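Acinetobacter secreted protease CpaA (Acinetobacter nosocomialis M2, PDB 6O38) is a secreted zinc metalloprotease, exported by type II secretion and captured here in complex with its chaperone CpaB. Local coordinates at residues M377-S382 with L396-G401; V402-L407 with A495-V500; N406-N411 with N531-S536. One frame throughout, in Å; residues are numbered along the deposited sequence.

Interaction 1 of 3, residues M377-S382 with L396-G401; sequences MLLVSS and LRMIEG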
loop_
_atom_site.group_PDB
_atom_site.type_symbol
_atom_site.label_atom_id
_atom_site.label_comp_id
_atom_site.label_asym_id
_atom_site.label_seq_id
_atom_site.Cartn_x
_atom_site.Cartn_y
_atom_site.Cartn_z
HETATM N N MSE A 377 -24.465 -8.082 1.257
HETATM C CA MSE A 377 -24.758 -6.978 0.350
HETATM C C MSE A 377 -25.411 -7.446 -0.949
HETATM O O MSE A 377 -25.072 -8.501 -1.484
HETATM C CB MSE A 377 -23.477 -6.203 0.030
HETATM C CG MSE A 377 -22.831 -5.535 1.234
HETATM SE SE MSE A 377 -23.842 -4.005 1.896
HETATM C CE MSE A 377 -23.719 -2.860 0.324
ATOM N N LEU A 378 -26.349 -6.646 -1.447
ATOM C CA LEU A 378 -26.976 -6.871 -2.743
ATOM C C LEU A 378 -26.379 -5.892 -3.745
ATOM O O LEU A 378 -26.468 -4.674 -3.556
ATOM C CB LEU A 378 -28.492 -6.695 -2.659
ATOM C CG LEU A 378 -29.233 -6.599 -3.996
ATOM C CD1 LEU A 378 -29.070 -7.880 -4.801
ATOM C CD2 LEU A 378 -30.704 -6.278 -3.779
ATOM N N LEU A 379 -25.771 -6.421 -4.801
ATOM C CA LEU A 379 -25.117 -5.607 -5.817
ATOM C C LEU A 379 -26.073 -5.407 -6.985
ATOM O O LEU A 379 -26.528 -6.381 -7.595
ATOM C CB LEU A 379 -23.818 -6.262 -6.284
ATOM C CG LEU A 379 -22.818 -6.608 -5.177
ATOM C CD1 LEU A 379 -21.539 -7.189 -5.762
ATOM C CD2 LEU A 379 -22.517 -5.388 -4.318
ATOM N N VAL A 380 -26.373 -4.148 -7.294
ATOM C CA VAL A 380 -27.278 -3.786 -8.380
ATOM C C VAL A 380 -26.490 -2.996 -9.413
ATOM O O VAL A 380 -25.854 -1.990 -9.079
ATOM C CB VAL A 380 -28.482 -2.973 -7.870
ATOM C CG1 VAL A 380 -29.480 -2.743 -8.995
ATOM C CG2 VAL A 380 -29.142 -3.678 -6.696
ATOM N N SER A 381 -26.532 -3.452 -10.663
ATOM C CA SER A 381 -25.841 -2.799 -11.766
ATOM C C SER A 381 -26.858 -2.342 -12.801
ATOM O O SER A 381 -27.717 -3.124 -13.220
ATOM C CB SER A 381 -24.815 -3.734 -12.409
ATOM O OG SER A 381 -23.817 -2.999 -13.094
ATOM N N SER A 382 -26.760 -1.080 -13.203
ATOM C CA SER A 382 -27.684 -0.537 -14.187
ATOM C C SER A 382 -27.410 -1.143 -15.562
ATOM O O SER A 382 -26.252 -1.390 -15.912
ATOM C CB SER A 382 -27.560 0.985 -14.253
ATOM O OG SER A 382 -28.387 1.522 -15.272
ATOM N N LEU A 396 -17.414 -7.577 -12.420
ATOM C CA LEU A 396 -16.026 -7.529 -11.972
ATOM C C LEU A 396 -15.719 -6.232 -11.234
ATOM O O LEU A 396 -14.965 -6.230 -10.254
ATOM C CB LEU A 396 -15.088 -7.694 -13.168
ATOM C CG LEU A 396 -13.609 -7.918 -12.852
ATOM C CD1 LEU A 396 -13.454 -8.874 -11.683
ATOM C CD2 LEU A 396 -12.868 -8.428 -14.078
ATOM N N ARG A 397 -16.287 -5.116 -11.698
ATOM C CA ARG A 397 -15.985 -3.823 -11.093
ATOM C C ARG A 397 -16.456 -3.762 -9.645
ATOM O O ARG A 397 -15.750 -3.239 -8.776
ATOM C CB ARG A 397 -16.627 -2.705 -11.913
ATOM C CG ARG A 397 -16.016 -1.332 -11.693
ATOM C CD ARG A 397 -16.736 -0.290 -12.532
ATOM N NE ARG A 397 -15.988 0.959 -12.632
ATOM C CZ ARG A 397 -16.183 2.012 -11.847
ATOM N NH1 ARG A 397 -17.102 1.968 -10.892
ATOM N NH2 ARG A 397 -15.457 3.108 -12.015
HETATM N N MSE A 398 -17.642 -4.294 -9.368
HETATM C CA MSE A 398 -18.207 -4.240 -8.024
HETATM C C MSE A 398 -17.502 -5.208 -7.079
HETATM O O MSE A 398 -17.346 -4.920 -5.893
HETATM C CB MSE A 398 -19.707 -4.538 -8.067
HETATM C CG MSE A 398 -20.469 -3.690 -9.071
HETATM SE SE MSE A 398 -22.397 -3.725 -8.796
HETATM C CE MSE A 398 -22.463 -2.826 -7.066
ATOM N N ILE A 399 -17.081 -6.358 -7.612
ATOM C CA ILE A 399 -16.380 -7.344 -6.794
ATOM C C ILE A 399 -15.058 -6.777 -6.291
ATOM O O ILE A 399 -14.693 -6.956 -5.122
ATOM C CB ILE A 399 -16.176 -8.650 -7.585
ATOM C CG1 ILE A 399 -17.515 -9.364 -7.786
ATOM C CG2 ILE A 399 -15.189 -9.562 -6.875
ATOM C CD1 ILE A 399 -18.321 -9.522 -6.513
ATOM N N GLU A 400 -14.322 -6.080 -7.161
ATOM C CA GLU A 400 -13.081 -5.446 -6.729
ATOM C C GLU A 400 -13.341 -4.377 -5.676
ATOM O O GLU A 400 -12.500 -4.153 -4.798
ATOM C CB GLU A 400 -12.348 -4.847 -7.930
ATOM C CG GLU A 400 -11.887 -5.874 -8.954
ATOM C CD GLU A 400 -11.059 -6.992 -8.341
ATOM O OE1 GLU A 400 -10.258 -6.714 -7.423
ATOM O OE2 GLU A 400 -11.213 -8.151 -8.779
ATOM N N GLY A 401 -14.493 -3.707 -5.750
ATOM C CA GLY A 401 -14.874 -2.793 -4.686
ATOM C C GLY A 401 -15.111 -3.507 -3.370
ATOM O O GLY A 401 -14.779 -2.989 -2.302
#
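L379 and M398, a selenomethionine, meet through CB and the two methyls of the leucine against CB, SE and CE of its partner. No aromatic ring or side-chain amide takes part; the flat group that comes close on the strand side is the V380 peptide, whose O lies 3.9 Å from M398 SE. The remaining touches are apolar. The L379 and M398 side chains overlap alongside, running antiparallel: L379 CB is 3.8 Å from M398 SE, and L379 CD2 is 3.8 Å from M398 CE. M398 runs out from the helix with CG anti to the carbonyl carbon (chi1 -52°), and the bend at chi3 (66°) turns CE back against both CB and CD2 of L379. The other leucine methyl, CD1, meets I399 CD1 at 4.0 Å, the two side chains nearly perpendicular. S381 CB touches SE more loosely, while its OG is hydrogen-bonded to Q461 and N386. The strand and helix segments run at 145° to each other, their axes 9.8 Å apart. Helix 391-411 thus covers strand 367-381, which pairs in parallel with strands 416-425 and 457-462. L379 and I399 also touch D420, while E400 pairs with R113 and R397 with E153, both salt bridges to the chaperone CpaB.

Interaction 2 of 3, residues V402-L407 with A495-V500; sequences VNLTNL and AMRHEV. With ZN (zinc ion), chain M.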
loop_
_atom_site.group_PDB
_atom_site.type_symbol
_atom_site.label_atom_id
_atom_site.label_comp_id
_atom_site.label_asym_id
_atom_site.label_seq_id
_atom_site.Cartn_x
_atom_site.Cartn_y
_atom_site.Cartn_z
ATOM N N VAL A 402 -15.698 -4.705 -3.428
ATOM C CA VAL A 402 -15.918 -5.489 -2.216
ATOM C C VAL A 402 -14.589 -5.948 -1.629
ATOM O O VAL A 402 -14.361 -5.853 -0.418
ATOM C CB VAL A 402 -16.846 -6.683 -2.511
ATOM C CG1 VAL A 402 -17.027 -7.536 -1.265
ATOM C CG2 VAL A 402 -18.190 -6.200 -3.029
ATOM N N ASN A 403 -13.692 -6.452 -2.481
ATOM C CA ASN A 403 -12.403 -6.943 -2.002
ATOM C C ASN A 403 -11.579 -5.826 -1.374
ATOM O O ASN A 403 -10.895 -6.041 -0.366
ATOM C CB ASN A 403 -11.634 -7.599 -3.148
ATOM C CG ASN A 403 -12.297 -8.868 -3.643
ATOM O OD1 ASN A 403 -12.925 -9.594 -2.873
ATOM N ND2 ASN A 403 -12.166 -9.139 -4.936
ATOM N N LEU A 404 -11.629 -4.626 -1.955
ATOM C CA LEU A 404 -10.873 -3.510 -1.396
ATOM C C LEU A 404 -11.450 -3.069 -0.057
ATOM O O LEU A 404 -10.701 -2.692 0.853
ATOM C CB LEU A 404 -10.847 -2.344 -2.384
ATOM C CG LEU A 404 -10.047 -1.118 -1.941
ATOM C CD1 LEU A 404 -8.571 -1.458 -1.832
ATOM C CD2 LEU A 404 -10.264 0.036 -2.904
ATOM N N THR A 405 -12.776 -3.105 0.082
ATOM C CA THR A 405 -13.395 -2.768 1.360
ATOM C C THR A 405 -12.979 -3.754 2.446
ATOM O O THR A 405 -12.621 -3.355 3.560
ATOM C CB THR A 405 -14.917 -2.735 1.217
ATOM O OG1 THR A 405 -15.278 -1.860 0.142
ATOM C CG2 THR A 405 -15.560 -2.238 2.504
ATOM N N ASN A 406 -13.023 -5.053 2.137
ATOM C CA ASN A 406 -12.630 -6.059 3.119
ATOM C C ASN A 406 -11.148 -5.952 3.458
ATOM O O ASN A 406 -10.749 -6.189 4.604
ATOM C CB ASN A 406 -12.965 -7.459 2.606
ATOM C CG ASN A 406 -14.458 -7.707 2.525
ATOM O OD1 ASN A 406 -15.244 -7.068 3.225
ATOM N ND2 ASN A 406 -14.856 -8.643 1.673
ATOM N N LEU A 407 -10.316 -5.602 2.474
ATOM C CA LEU A 407 -8.899 -5.396 2.750
ATOM C C LEU A 407 -8.686 -4.180 3.645
ATOM O O LEU A 407 -7.871 -4.222 4.576
ATOM C CB LEU A 407 -8.122 -5.245 1.443
ATOM C CG LEU A 407 -6.643 -4.880 1.588
ATOM C CD1 LEU A 407 -5.870 -6.021 2.231
ATOM C CD2 LEU A 407 -6.039 -4.511 0.243
ATOM N N ALA A 495 -14.557 3.741 -4.526
ATOM C CA ALA A 495 -15.616 4.536 -3.918
ATOM C C ALA A 495 -16.509 3.724 -2.991
ATOM O O ALA A 495 -17.161 4.307 -2.118
ATOM C CB ALA A 495 -16.472 5.190 -5.004
HETATM N N MSE A 496 -16.559 2.405 -3.159
HETATM C CA MSE A 496 -17.459 1.574 -2.368
HETATM C C MSE A 496 -17.102 1.599 -0.888
HETATM O O MSE A 496 -17.970 1.801 -0.040
HETATM C CB MSE A 496 -17.456 0.131 -2.869
HETATM C CG MSE A 496 -18.521 -0.724 -2.204
HETATM SE SE MSE A 496 -18.422 -2.613 -2.650
HETATM C CE MSE A 496 -20.083 -3.195 -1.810
ATOM N N ARG A 497 -15.818 1.392 -0.578
ATOM C CA ARG A 497 -15.379 1.458 0.810
ATOM C C ARG A 497 -15.614 2.834 1.413
ATOM O O ARG A 497 -15.685 2.957 2.641
ATOM C CB ARG A 497 -13.900 1.082 0.923
ATOM C CG ARG A 497 -12.939 2.101 0.329
ATOM C CD ARG A 497 -11.500 1.743 0.659
ATOM N NE ARG A 497 -10.545 2.684 0.083
ATOM C CZ ARG A 497 -9.227 2.515 0.105
ATOM N NH1 ARG A 497 -8.706 1.437 0.674
ATOM N NH2 ARG A 497 -8.429 3.422 -0.444
ATOM N N HIS A 498 -15.745 3.865 0.578
ATOM C CA HIS A 498 -16.066 5.200 1.070
ATOM C C HIS A 498 -17.554 5.334 1.365
ATOM O O HIS A 498 -17.942 5.840 2.424
ATOM C CB HIS A 498 -15.617 6.252 0.053
ATOM C CG HIS A 498 -15.917 7.659 0.467
ATOM N ND1 HIS A 498 -15.049 8.413 1.226
ATOM C CD2 HIS A 498 -16.985 8.453 0.219
ATOM C CE1 HIS A 498 -15.571 9.610 1.431
ATOM N NE2 HIS A 498 -16.746 9.659 0.830
ATOM N N GLU A 499 -18.403 4.884 0.439
ATOM C CA GLU A 499 -19.843 4.981 0.648
ATOM C C GLU A 499 -20.307 4.045 1.756
ATOM O O GLU A 499 -21.191 4.400 2.546
ATOM C CB GLU A 499 -20.584 4.689 -0.657
ATOM C CG GLU A 499 -20.192 5.602 -1.812
ATOM C CD GLU A 499 -20.326 7.079 -1.478
ATOM O OE1 GLU A 499 -19.485 7.875 -1.946
ATOM O OE2 GLU A 499 -21.263 7.448 -0.738
ATOM N N VAL A 500 -19.733 2.841 1.828
ATOM C CA VAL A 500 -20.076 1.919 2.909
ATOM C C VAL A 500 -19.646 2.496 4.252
ATOM O O VAL A 500 -20.328 2.318 5.269
ATOM C CB VAL A 500 -19.447 0.536 2.649
ATOM C CG1 VAL A 500 -19.549 -0.350 3.884
ATOM C CG2 VAL A 500 -20.116 -0.133 1.458
HETATM ZN ZN ZN M . -18.456 11.016 1.285
#
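V402 opens the contact against M496, a selenomethionine whose SE sits 3.5 Å from V402 N and 3.6 Å from V402 CG2; the two side chains run alongside in the same direction. The M496 chain is extended beyond CG, which carries SE across to the first helix. In L404, CG anti to the backbone N (chi1 -178°) lies over the arginine, 3.9 Å from R497 NH1. L404 CD2 is 3.9 Å above the plane of the R497 guanidinium, displaced toward the border of the group, while CD1 is 3.8 Å from R497 NH1. T405 packs near the root of the same arginine, its OG1 3.3 Å from R497 CB. That hydroxyl is hydrogen-bonded to G401 O, one turn back in its own helix. R497 NH1 is hydrogen-bonded to T408 OG1 and N533 OD1, which fixes the end of the guanidinium. The segments cross at -62° with axes 9.1 Å apart. H498 points away from this interface and binds the zinc ion through NE2 at 2.2 Å; H502, H508 and D170 of the chaperone CpaB are further ligands. H498, E499 and H502 on one helix with H508 beyond it fit the HExxHxxGxxH zinc signature of the metzincins, to which reprolysin-like proteases belong.

Interaction 3 of 3, residues N406-N411 with N531-S536; sequences NLTAEN and NINFYS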
loop_
_atom_site.group_PDB
_atom_site.type_symbol
_atom_site.label_atom_id
_atom_site.label_comp_id
_atom_site.label_asym_id
_atom_site.label_seq_id
_atom_site.Cartn_x
_atom_site.Cartn_y
_atom_site.Cartn_z
ATOM N N ASN A 406 -13.023 -5.053 2.137
ATOM C CA ASN A 406 -12.630 -6.059 3.119
ATOM C C ASN A 406 -11.148 -5.952 3.458
ATOM O O ASN A 406 -10.749 -6.189 4.604
ATOM C CB ASN A 406 -12.965 -7.459 2.606
ATOM C CG ASN A 406 -14.458 -7.707 2.525
ATOM O OD1 ASN A 406 -15.244 -7.068 3.225
ATOM N ND2 ASN A 406 -14.856 -8.643 1.673
ATOM N N LEU A 407 -10.316 -5.602 2.474
ATOM C CA LEU A 407 -8.899 -5.396 2.750
ATOM C C LEU A 407 -8.686 -4.180 3.645
ATOM O O LEU A 407 -7.871 -4.222 4.576
ATOM C CB LEU A 407 -8.122 -5.245 1.443
ATOM C CG LEU A 407 -6.643 -4.880 1.588
ATOM C CD1 LEU A 407 -5.870 -6.021 2.231
ATOM C CD2 LEU A 407 -6.039 -4.511 0.243
ATOM N N THR A 408 -9.408 -3.090 3.376
ATOM C CA THR A 408 -9.302 -1.903 4.218
ATOM C C THR A 408 -9.791 -2.186 5.633
ATOM O O THR A 408 -9.165 -1.763 6.612
ATOM C CB THR A 408 -10.093 -0.750 3.598
ATOM O OG1 THR A 408 -9.596 -0.480 2.281
ATOM C CG2 THR A 408 -9.968 0.506 4.448
ATOM N N ALA A 409 -10.914 -2.898 5.759
ATOM C CA ALA A 409 -11.442 -3.223 7.079
ATOM C C ALA A 409 -10.484 -4.115 7.858
ATOM O O ALA A 409 -10.263 -3.905 9.056
ATOM C CB ALA A 409 -12.809 -3.895 6.947
ATOM N N GLU A 410 -9.902 -5.116 7.192
ATOM C CA GLU A 410 -9.001 -6.037 7.877
ATOM C C GLU A 410 -7.718 -5.339 8.309
ATOM O O GLU A 410 -7.173 -5.638 9.378
ATOM C CB GLU A 410 -8.692 -7.230 6.974
ATOM C CG GLU A 410 -7.942 -8.357 7.661
ATOM C CD GLU A 410 -7.894 -9.617 6.819
ATOM O OE1 GLU A 410 -8.970 -10.194 6.553
ATOM O OE2 GLU A 410 -6.783 -10.027 6.422
ATOM N N ASN A 411 -7.218 -4.407 7.494
ATOM C CA ASN A 411 -6.037 -3.640 7.874
ATOM C C ASN A 411 -6.299 -2.732 9.066
ATOM O O ASN A 411 -5.351 -2.354 9.763
ATOM C CB ASN A 411 -5.544 -2.802 6.693
ATOM C CG ASN A 411 -4.904 -3.642 5.606
ATOM O OD1 ASN A 411 -4.426 -4.747 5.860
ATOM N ND2 ASN A 411 -4.888 -3.117 4.386
ATOM N N ASN A 531 -6.732 7.557 0.181
ATOM C CA ASN A 531 -5.562 7.165 -0.594
ATOM C C ASN A 531 -4.678 6.140 0.108
ATOM O O ASN A 531 -3.624 5.782 -0.434
ATOM C CB ASN A 531 -4.729 8.398 -0.983
ATOM C CG ASN A 531 -4.299 9.227 0.213
ATOM O OD1 ASN A 531 -4.255 8.745 1.344
ATOM N ND2 ASN A 531 -3.976 10.491 -0.038
ATOM N N ILE A 532 -5.067 5.657 1.287
ATOM C CA ILE A 532 -4.405 4.535 1.939
ATOM C C ILE A 532 -5.478 3.568 2.418
ATOM O O ILE A 532 -6.626 3.953 2.659
ATOM C CB ILE A 532 -3.495 4.971 3.112
ATOM C CG1 ILE A 532 -4.311 5.647 4.213
ATOM C CG2 ILE A 532 -2.377 5.884 2.625
ATOM C CD1 ILE A 532 -3.504 5.985 5.446
ATOM N N ASN A 533 -5.095 2.300 2.556
ATOM C CA ASN A 533 -6.052 1.227 2.831
ATOM C C ASN A 533 -6.311 1.097 4.333
ATOM O O ASN A 533 -6.025 0.076 4.961
ATOM C CB ASN A 533 -5.548 -0.085 2.242
ATOM C CG ASN A 533 -5.289 0.007 0.752
ATOM O OD1 ASN A 533 -5.956 0.755 0.037
ATOM N ND2 ASN A 533 -4.310 -0.753 0.274
ATOM N N PHE A 534 -6.872 2.158 4.909
ATOM C CA PHE A 534 -7.185 2.167 6.331
ATOM C C PHE A 534 -8.424 3.008 6.593
ATOM O O PHE A 534 -8.692 3.985 5.888
ATOM C CB PHE A 534 -6.028 2.719 7.176
ATOM C CG PHE A 534 -4.793 1.867 7.155
ATOM C CD1 PHE A 534 -4.670 0.782 8.008
ATOM C CD2 PHE A 534 -3.744 2.164 6.301
ATOM C CE1 PHE A 534 -3.531 -0.000 7.997
ATOM C CE2 PHE A 534 -2.602 1.387 6.286
ATOM C CZ PHE A 534 -2.495 0.303 7.135
ATOM N N TYR A 535 -9.180 2.609 7.611
ATOM C CA TYR A 535 -10.088 3.510 8.300
ATOM C C TYR A 535 -9.350 4.130 9.480
ATOM O O TYR A 535 -8.435 3.525 10.046
ATOM C CB TYR A 535 -11.342 2.778 8.783
ATOM C CG TYR A 535 -12.244 2.280 7.674
ATOM C CD1 TYR A 535 -13.099 3.148 7.005
ATOM C CD2 TYR A 535 -12.249 0.941 7.303
ATOM C CE1 TYR A 535 -13.927 2.697 5.995
ATOM C CE2 TYR A 535 -13.077 0.482 6.292
ATOM C CZ TYR A 535 -13.913 1.365 5.641
ATOM O OH TYR A 535 -14.739 0.917 4.636
ATOM N N SER A 536 -9.747 5.344 9.850
ATOM C CA SER A 536 -8.980 6.092 10.836
ATOM C C SER A 536 -9.110 5.465 12.220
ATOM O O SER A 536 -10.176 4.979 12.605
ATOM C CB SER A 536 -9.431 7.553 10.875
ATOM O OG SER A 536 -10.727 7.678 11.429
#
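The loop 531-536, with an inverse gamma turn centred on N533, follows the zinc-binding helix and lies against the last turns of helix 391-411. T408 buries the most area here (79 Å²): with CG2 anti to the backbone N, this methyl lies 3.5 Å from F534 N and 3.6 Å from Y535 CE2. It approaches the tyrosine ring obliquely, the two side chains nearly perpendicular, whereas A409 N stands at the edge of that ring, near its plane, 4.0 Å from CE2. One turn on, the side chain of N411 runs alongside that of N533, with amide planes 23° apart. N411 ND2 donates a weak hydrogen bond to N533 O, 3.4 Å long with an angle of 153° at the hydrogen. On the F534 side, N411 O meets the ring at its edge, 3.5 Å from CE1. L407 CD2 adds a looser touch, 4.1 Å from N533 ND2. L407, N411 and N533 also pack against the chaperone CpaB. Y535 OH bonds to R497 O, T408 OG1 to L404 O, and R497 NH1 bonds both T408 OG1 on the helix and N533 OD1 on the loop. The chemistry is therefore mixed: between the segments, methyl-to-ring and methyl-to-backbone packing is joined by a single weak hydrogen bond, and the firmer polar links probably come from R497, which ties both partners to the zinc-binding helix.

Overall arrangement
Helix 391-411 carries all three contacts in sequence order: its 396-401 part meets the strand, 402-407 the zinc-binding helix, and 406-411 the loop. Interactions 1 and 2, with centres 11 Å apart, join through M496, whose SE is 3.5 Å from G401 C and whose CE is 4.1 Å from L379 CD2. Interactions 2 and 3 are closer, 8 Å between centres, and share N406 and L407; R497 bridges them, its NH1 2.7 Å from T408 OG1 and 2.9 Å from N533 OD1, both probable hydrogen bonds. Interactions 1 and 3 lie about 19 Å apart between centres and do not touch. Zinc is bound directly in interaction 2, while the Y535 side chain of interaction 3 is about 11 Å from it.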